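Local coordinates for HRDC domain-containing protein (Bifidobacterium adolescentis ATCC 15703, PDB 3CYM) that is uncharacterized but probably acts as a ribonuclease D-like 3'-5' exonuclease, joining an RNase H-type exonuclease domain to helical HRDC-like domains, at residues A[247-258]-A[300-310]. Sequence-based numbering, arbitrary orientation.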
ATOM      1  N   LEU A 247       4.177   5.851  21.145  1.00 17.93           N
ATOM      2  CA  LEU A 247       2.915   6.321  21.714  1.00 19.66           C
ATOM      3  C   LEU A 247       1.750   6.196  20.746  1.00 17.03           C
ATOM      4  O   LEU A 247       0.621   5.991  21.163  1.00 17.75           O
ATOM      5  CB  LEU A 247       3.054   7.771  22.181  1.00 15.59           C
ATOM      6  CG  LEU A 247       3.943   7.966  23.418  1.00 20.39           C
ATOM      7  CD1 LEU A 247       4.357   9.406  23.617  1.00  9.47           C
ATOM      8  CD2 LEU A 247       3.257   7.445  24.673  1.00 24.94           C
ATOM      9  N   ALA A 248       2.027   6.319  19.453  1.00 20.12           N
ATOM     10  CA  ALA A 248       0.996   6.157  18.430  1.00 21.03           C
ATOM     11  C   ALA A 248       0.542   4.704  18.326  1.00 26.31           C
ATOM     12  O   ALA A 248      -0.638   4.435  18.093  1.00 25.58           O
ATOM     13  CB  ALA A 248       1.490   6.656  17.101  1.00 16.36           C
ATOM     14  N   ARG A 249       1.489   3.781  18.496  1.00 26.43           N
ATOM     15  CA  ARG A 249       1.216   2.342  18.466  1.00 29.37           C
ATOM     16  C   ARG A 249       0.499   1.902  19.741  1.00 26.46           C
ATOM     17  O   ARG A 249      -0.445   1.114  19.691  1.00 27.67           O
ATOM     18  CB  ARG A 249       2.524   1.562  18.301  1.00 28.76           C
ATOM     19  CG  ARG A 249       2.350   0.048  18.157  1.00 42.25           C
ATOM     20  CD  ARG A 249       3.673  -0.709  18.234  1.00 49.28           C
ATOM     21  NE  ARG A 249       4.488  -0.543  17.030  1.00 59.83           N
ATOM     22  CZ  ARG A 249       5.534   0.276  16.923  1.00 62.59           C
ATOM     23  NH1 ARG A 249       6.204   0.346  15.779  1.00 66.35           N
ATOM     24  NH2 ARG A 249       5.917   1.025  17.952  1.00 60.21           N
ATOM     25  N   GLU A 250       0.962   2.424  20.874  1.00 27.39           N
ATOM     26  CA  GLU A 250       0.408   2.109  22.187  1.00 25.67           C
ATOM     27  C   GLU A 250      -1.036   2.584  22.299  1.00 30.01           C
ATOM     28  O   GLU A 250      -1.892   1.861  22.820  1.00 30.67           O
ATOM     29  CB  GLU A 250       1.270   2.752  23.277  1.00 26.80           C
ATOM     30  CG  GLU A 250       0.711   2.659  24.688  1.00 26.42           C
ATOM     31  CD  GLU A 250       1.542   3.416  25.706  1.00 37.26           C
ATOM     32  OE1 GLU A 250       2.485   4.137  25.303  1.00 30.74           O
ATOM     33  OE2 GLU A 250       1.249   3.284  26.917  1.00 38.65           O
ATOM     34  N   TYR A 251      -1.298   3.792  21.798  1.00 29.39           N
ATOM     35  CA  TYR A 251      -2.625   4.401  21.882  1.00 29.38           C
ATOM     36  C   TYR A 251      -3.490   4.203  20.636  1.00 27.68           C
ATOM     37  O   TYR A 251      -4.621   4.692  20.590  1.00 25.26           O
ATOM     38  CB  TYR A 251      -2.505   5.885  22.224  1.00 28.85           C
ATOM     39  CG  TYR A 251      -2.162   6.118  23.670  1.00 31.25           C
ATOM     40  CD1 TYR A 251      -3.161   6.179  24.635  1.00 35.56           C
ATOM     41  CD2 TYR A 251      -0.845   6.257  24.082  1.00 32.27           C
ATOM     42  CE1 TYR A 251      -2.858   6.384  25.968  1.00 36.75           C
ATOM     43  CE2 TYR A 251      -0.530   6.463  25.419  1.00 35.42           C
ATOM     44  CZ  TYR A 251      -1.544   6.526  26.352  1.00 32.82           C
ATOM     45  OH  TYR A 251      -1.251   6.729  27.678  1.00 31.77           O
ATOM     46  N   ASP A 252      -2.942   3.491  19.647  1.00 24.08           N
ATOM     47  CA  ASP A 252      -3.636   3.106  18.406  1.00 19.77           C
ATOM     48  C   ASP A 252      -4.218   4.318  17.665  1.00 19.79           C
ATOM     49  O   ASP A 252      -5.433   4.463  17.524  1.00 14.97           O
ATOM     50  CB  ASP A 252      -4.695   2.031  18.689  1.00 21.88           C
ATOM     51  CG  ASP A 252      -5.218   1.374  17.433  1.00 19.01           C
ATOM     52  OD1 ASP A 252      -4.601   1.536  16.354  1.00 19.51           O
ATOM     53  OD2 ASP A 252      -6.258   0.690  17.531  1.00 23.73           O
ATOM     54  N   ILE A 253      -3.327   5.189  17.205  1.00 18.88           N
ATOM     55  CA  ILE A 253      -3.711   6.439  16.562  1.00 20.31           C
ATOM     56  C   ILE A 253      -2.626   6.818  15.557  1.00 18.58           C
ATOM     57  O   ILE A 253      -1.452   6.506  15.772  1.00 20.70           O
ATOM     58  CB  ILE A 253      -3.975   7.566  17.635  1.00 20.06           C
ATOM     59  CG1 ILE A 253      -4.523   8.852  16.994  1.00 15.93           C
ATOM     60  CG2 ILE A 253      -2.743   7.791  18.519  1.00 20.89           C
ATOM     61  CD1 ILE A 253      -4.884   9.937  17.987  1.00 15.03           C
ATOM     62  N   ALA A 254      -3.024   7.447  14.447  1.00 17.77           N
ATOM     63  CA  ALA A 254      -2.083   7.945  13.440  1.00 18.74           C
ATOM     64  C   ALA A 254      -1.074   8.888  14.090  1.00 18.03           C
ATOM     65  O   ALA A 254      -1.476   9.845  14.747  1.00 22.01           O
ATOM     66  CB  ALA A 254      -2.829   8.656  12.331  1.00 15.37           C
ATOM     67  N   PRO A 255       0.236   8.602  13.933  1.00 22.25           N
ATOM     68  CA  PRO A 255       1.330   9.351  14.568  1.00 20.11           C
ATOM     69  C   PRO A 255       1.232  10.874  14.446  1.00 22.37           C
ATOM     70  O   PRO A 255       1.503  11.580  15.417  1.00 19.41           O
ATOM     71  CB  PRO A 255       2.568   8.838  13.840  1.00 20.73           C
ATOM     72  CG  PRO A 255       2.209   7.465  13.425  1.00 24.15           C
ATOM     73  CD  PRO A 255       0.745   7.473  13.131  1.00 20.43           C
ATOM     74  N   THR A 256       0.811  11.365  13.280  1.00 22.26           N
ATOM     75  CA  THR A 256       0.738  12.805  13.028  1.00 20.48           C
ATOM     76  C   THR A 256      -0.461  13.491  13.690  1.00 21.41           C
ATOM     77  O   THR A 256      -0.601  14.716  13.621  1.00 17.77           O
ATOM     78  CB  THR A 256       0.745  13.112  11.530  1.00 19.85           C
ATOM     79  OG1 THR A 256      -0.226  12.289  10.882  1.00 22.65           O
ATOM     80  CG2 THR A 256       2.127  12.840  10.932  1.00 16.60           C
ATOM     81  N   LEU A 257      -1.332  12.698  14.312  1.00 19.88           N
ATOM     82  CA  LEU A 257      -2.389  13.242  15.155  1.00 19.20           C
ATOM     83  C   LEU A 257      -1.852  13.576  16.547  1.00 22.10           C
ATOM     84  O   LEU A 257      -2.386  14.443  17.240  1.00 26.09           O
ATOM     85  CB  LEU A 257      -3.588  12.284  15.230  1.00 18.43           C
ATOM     86  CG  LEU A 257      -4.523  12.268  14.013  1.00 17.63           C
ATOM     87  CD1 LEU A 257      -5.424  11.046  14.012  1.00 17.47           C
ATOM     88  CD2 LEU A 257      -5.357  13.539  13.971  1.00 18.34           C
ATOM     89  N   LEU A 258      -0.782  12.893  16.945  1.00 25.04           N
ATOM     90  CA  LEU A 258      -0.159  13.122  18.247  1.00 23.16           C
ATOM     91  C   LEU A 258       0.799  14.303  18.227  1.00 22.19           C
ATOM     92  O   LEU A 258       0.902  15.052  19.195  1.00 21.66           O
ATOM     93  CB  LEU A 258       0.581  11.867  18.702  1.00 20.53           C
ATOM     94  CG  LEU A 258      -0.296  10.664  19.027  1.00 23.39           C
ATOM     95  CD1 LEU A 258       0.542   9.615  19.738  1.00 18.96           C
ATOM     96  CD2 LEU A 258      -1.515  11.069  19.882  1.00 20.14           C
ATOM     97  N   PHE A 300     -12.251  13.125  12.767  1.00 19.05           N
ATOM     98  CA  PHE A 300     -10.941  13.222  13.411  1.00 20.35           C
ATOM     99  C   PHE A 300     -11.068  13.664  14.856  1.00 18.08           C
ATOM    100  O   PHE A 300     -10.343  13.167  15.716  1.00 19.72           O
ATOM    101  CB  PHE A 300     -10.015  14.189  12.660  1.00 23.14           C
ATOM    102  CG  PHE A 300      -9.386  13.594  11.439  1.00 25.03           C
ATOM    103  CD1 PHE A 300      -8.299  12.740  11.548  1.00 28.14           C
ATOM    104  CD2 PHE A 300      -9.885  13.882  10.180  1.00 26.14           C
ATOM    105  CE1 PHE A 300      -7.724  12.180  10.418  1.00 26.48           C
ATOM    106  CE2 PHE A 300      -9.321  13.326   9.046  1.00 27.73           C
ATOM    107  CZ  PHE A 300      -8.237  12.474   9.164  1.00 26.90           C
ATOM    108  N   GLU A 301     -11.998  14.585  15.114  1.00 20.58           N
ATOM    109  CA  GLU A 301     -12.238  15.145  16.455  1.00 21.21           C
ATOM    110  C   GLU A 301     -12.581  14.113  17.534  1.00 21.04           C
ATOM    111  O   GLU A 301     -12.446  14.391  18.734  1.00 20.06           O
ATOM    112  CB  GLU A 301     -13.311  16.243  16.412  1.00 20.71           C
ATOM    113  CG  GLU A 301     -12.800  17.621  16.013  1.00 28.60           C
ATOM    114  CD  GLU A 301     -11.661  18.094  16.889  1.00 34.80           C
ATOM    115  OE1 GLU A 301     -10.644  18.538  16.328  1.00 39.53           O
ATOM    116  OE2 GLU A 301     -11.777  18.019  18.134  1.00 38.98           O
ATOM    117  N   ARG A 302     -13.023  12.935  17.090  1.00 20.61           N
ATOM    118  CA  ARG A 302     -13.268  11.779  17.958  0.50 20.13           C
ATOM    119  C   ARG A 302     -12.009  11.324  18.686  1.00 20.50           C
ATOM    120  O   ARG A 302     -12.086  10.702  19.745  1.00 23.40           O
ATOM    121  CB  ARG A 302     -13.804  10.608  17.134  0.50 17.15           C
ATOM    122  CG  ARG A 302     -15.294  10.660  16.870  0.50 17.14           C
ATOM    123  CD  ARG A 302     -15.681   9.924  15.596  0.50 14.75           C
ATOM    124  NE  ARG A 302     -15.453   8.479  15.647  0.50 12.27           N
ATOM    125  CZ  ARG A 302     -14.479   7.843  14.995  0.50 15.38           C
ATOM    126  NH1 ARG A 302     -13.609   8.525  14.246  0.50  2.00           N
ATOM    127  NH2 ARG A 302     -14.368   6.520  15.092  0.50  2.00           N
ATOM    128  N   TYR A 303     -10.852  11.622  18.099  1.00 20.99           N
ATOM    129  CA  TYR A 303      -9.563  11.210  18.647  1.00 19.98           C
ATOM    130  C   TYR A 303      -8.968  12.210  19.626  1.00 19.20           C
ATOM    131  O   TYR A 303      -7.889  11.965  20.177  1.00 19.27           O
ATOM    132  CB  TYR A 303      -8.581  10.896  17.513  1.00 18.76           C
ATOM    133  CG  TYR A 303      -8.956   9.626  16.777  1.00 16.05           C
ATOM    134  CD1 TYR A 303      -8.420   8.402  17.160  1.00 21.47           C
ATOM    135  CD2 TYR A 303      -9.882   9.645  15.729  1.00 16.86           C
ATOM    136  CE1 TYR A 303      -8.774   7.231  16.512  1.00 13.63           C
ATOM    137  CE2 TYR A 303     -10.237   8.479  15.067  1.00  6.30           C
ATOM    138  CZ  TYR A 303      -9.681   7.276  15.468  1.00 16.20           C
ATOM    139  OH  TYR A 303     -10.016   6.110  14.825  1.00 17.51           O
ATOM    140  N   ALA A 304      -9.682  13.316  19.850  1.00 20.16           N
ATOM    141  CA  ALA A 304      -9.262  14.358  20.802  1.00 20.15           C
ATOM    142  C   ALA A 304      -8.936  13.867  22.220  1.00 21.74           C
ATOM    143  O   ALA A 304      -7.903  14.271  22.753  1.00 22.68           O
ATOM    144  CB  ALA A 304     -10.248  15.521  20.834  1.00 18.87           C
ATOM    145  N   PRO A 305      -9.788  12.995  22.832  1.00 24.28           N
ATOM    146  CA  PRO A 305      -9.413  12.468  24.157  1.00 23.63           C
ATOM    147  C   PRO A 305      -8.121  11.649  24.220  1.00 23.88           C
ATOM    148  O   PRO A 305      -7.489  11.601  25.274  1.00 23.98           O
ATOM    149  CB  PRO A 305     -10.611  11.589  24.533  1.00 24.93           C
ATOM    150  CG  PRO A 305     -11.745  12.164  23.759  1.00 23.23           C
ATOM    151  CD  PRO A 305     -11.124  12.497  22.443  1.00 19.61           C
ATOM    152  N   ILE A 306      -7.738  11.014  23.114  1.00 25.37           N
ATOM    153  CA  ILE A 306      -6.443  10.331  23.026  1.00 24.69           C
ATOM    154  C   ILE A 306      -5.337  11.375  22.848  1.00 23.32           C
ATOM    155  O   ILE A 306      -4.278  11.282  23.470  1.00 22.88           O
ATOM    156  CB  ILE A 306      -6.402   9.244  21.897  1.00 24.15           C
ATOM    157  CG1 ILE A 306      -7.248   8.028  22.274  1.00 30.26           C
ATOM    158  CG2 ILE A 306      -4.987   8.734  21.659  1.00 24.82           C
ATOM    159  CD1 ILE A 306      -8.664   8.059  21.757  1.00 33.92           C
ATOM    160  N   GLN A 307      -5.594  12.380  22.012  1.00 20.85           N
ATOM    161  CA  GLN A 307      -4.619  13.445  21.787  1.00 19.52           C
ATOM    162  C   GLN A 307      -4.285  14.177  23.087  1.00 18.11           C
ATOM    163  O   GLN A 307      -3.116  14.432  23.360  1.00 20.22           O
ATOM    164  CB  GLN A 307      -5.120  14.433  20.744  1.00 18.41           C
ATOM    165  CG  GLN A 307      -5.191  13.889  19.348  1.00 20.85           C
ATOM    166  CD  GLN A 307      -5.805  14.887  18.403  1.00 27.84           C
ATOM    167  OE1 GLN A 307      -6.996  15.184  18.488  1.00 28.34           O
ATOM    168  NE2 GLN A 307      -4.998  15.414  17.491  1.00 22.84           N
ATOM    169  N   ARG A 308      -5.315  14.470  23.889  1.00 16.98           N
ATOM    170  CA  ARG A 308      -5.190  15.149  25.186  0.50 20.36           C
ATOM    171  C   ARG A 308      -4.426  14.313  26.209  1.00 22.83           C
ATOM    172  O   ARG A 308      -3.932  14.835  27.203  1.00 26.74           O
ATOM    173  CB  ARG A 308      -6.576  15.456  25.779  0.50 19.87           C
ATOM    174  CG  ARG A 308      -7.461  16.424  25.000  0.50 18.85           C
ATOM    175  CD  ARG A 308      -8.729  16.734  25.790  0.50 21.29           C
ATOM    176  NE  ARG A 308      -9.946  16.577  24.989  0.50 20.96           N
ATOM    177  CZ  ARG A 308     -10.895  15.675  25.232  0.50 22.51           C
ATOM    178  NH1 ARG A 308     -10.792  14.850  26.271  0.50 20.37           N
ATOM    179  NH2 ARG A 308     -11.959  15.605  24.445  0.50 23.08           N
ATOM    180  N   LYS A 309      -4.369  12.999  25.982  1.00 21.00           N
ATOM    181  CA  LYS A 309      -3.726  12.066  26.919  1.00 18.83           C
ATOM    182  C   LYS A 309      -2.202  12.186  26.851  1.00 21.64           C
ATOM    183  O   LYS A 309      -1.491  11.832  27.786  1.00 21.07           O
ATOM    184  CB  LYS A 309      -4.140  10.630  26.599  1.00 17.30           C
ATOM    185  CG  LYS A 309      -4.471   9.776  27.802  1.00 24.66           C
ATOM    186  CD  LYS A 309      -5.981   9.547  27.919  1.00 33.89           C
ATOM    187  CE  LYS A 309      -6.427   8.366  27.056  1.00 39.94           C
ATOM    188  NZ  LYS A 309      -7.918   8.215  27.024  1.00 41.92           N
ATOM    189  N   ILE A 310      -1.709  12.678  25.722  1.00 24.53           N
ATOM    190  CA  ILE A 310      -0.291  12.935  25.549  1.00 27.22           C
ATOM    191  C   ILE A 310      -0.044  14.433  25.729  1.00 27.36           C
ATOM    192  O   ILE A 310      -0.610  15.260  25.015  1.00 25.76           O
ATOM    193  CB  ILE A 310       0.201  12.359  24.201  1.00 28.49           C
ATOM    194  CG1 ILE A 310       0.313  10.843  24.331  1.00 30.78           C
ATOM    195  CG2 ILE A 310       1.553  12.903  23.828  1.00 33.19           C
ATOM    196  CD1 ILE A 310      -0.519  10.082  23.354  1.00 36.66           C
TER
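Tyr251 and Ile306 face each other with their CA atoms 7.1 Å apart where helix 231-250, which Asp252 leaves with positive phi, is followed after a short loop by the weakly bonded helix 255-258 and meets the short helix 304-307; the backbones come nearest at Leu258 and Gln307. CD1 of Ile310 lies over one face of the Tyr251 ring, 3.9 Å from CD2 of Tyr251, and reaches both methyls of Leu258, 3.7 Å from Leu258 CD2. CG of Lys309 comes obliquely to CE1 of Tyr251. Ile253 holds CG1 anti to its backbone N (chi1 -174°), which brings CD1 against both CB of Tyr303 (3.8 Å) and CG2 of Ile306 (3.9 Å); that same Ile306 methyl rests against CB of Tyr251. Farther along, CD2 of Leu257 touches CD1 of Phe300 at 3.9 Å, the two side chains meeting nearly at a right angle. Amid these apolar groups runs one polar link: NE2 of Gln307 donates to the carbonyl O of Leu257 at 2.8 Å, almost straight at 171°, with the acceptor close to the plane of the amide. NE2 also bonds to Val288 O, while OE1 accepts from Arg287, so the buried amide is fixed at both ends. A leucine in place of Gln307 would probably leave the carbonyl of Leu257 without this donor and free the guanidinium of Arg287 from one of its partners. At the margin, Asp252 and the hydroxyl of Tyr303 both bind Arg52, and that hydroxyl also bonds to Asp155, tying this HRDC region to the exonuclease domain. The join is thus mainly hydrophobic packing between the end of helix 231-250 with the turn after it and residues 300-310, with a single directional bond setting how Gln307 sits against Leu257.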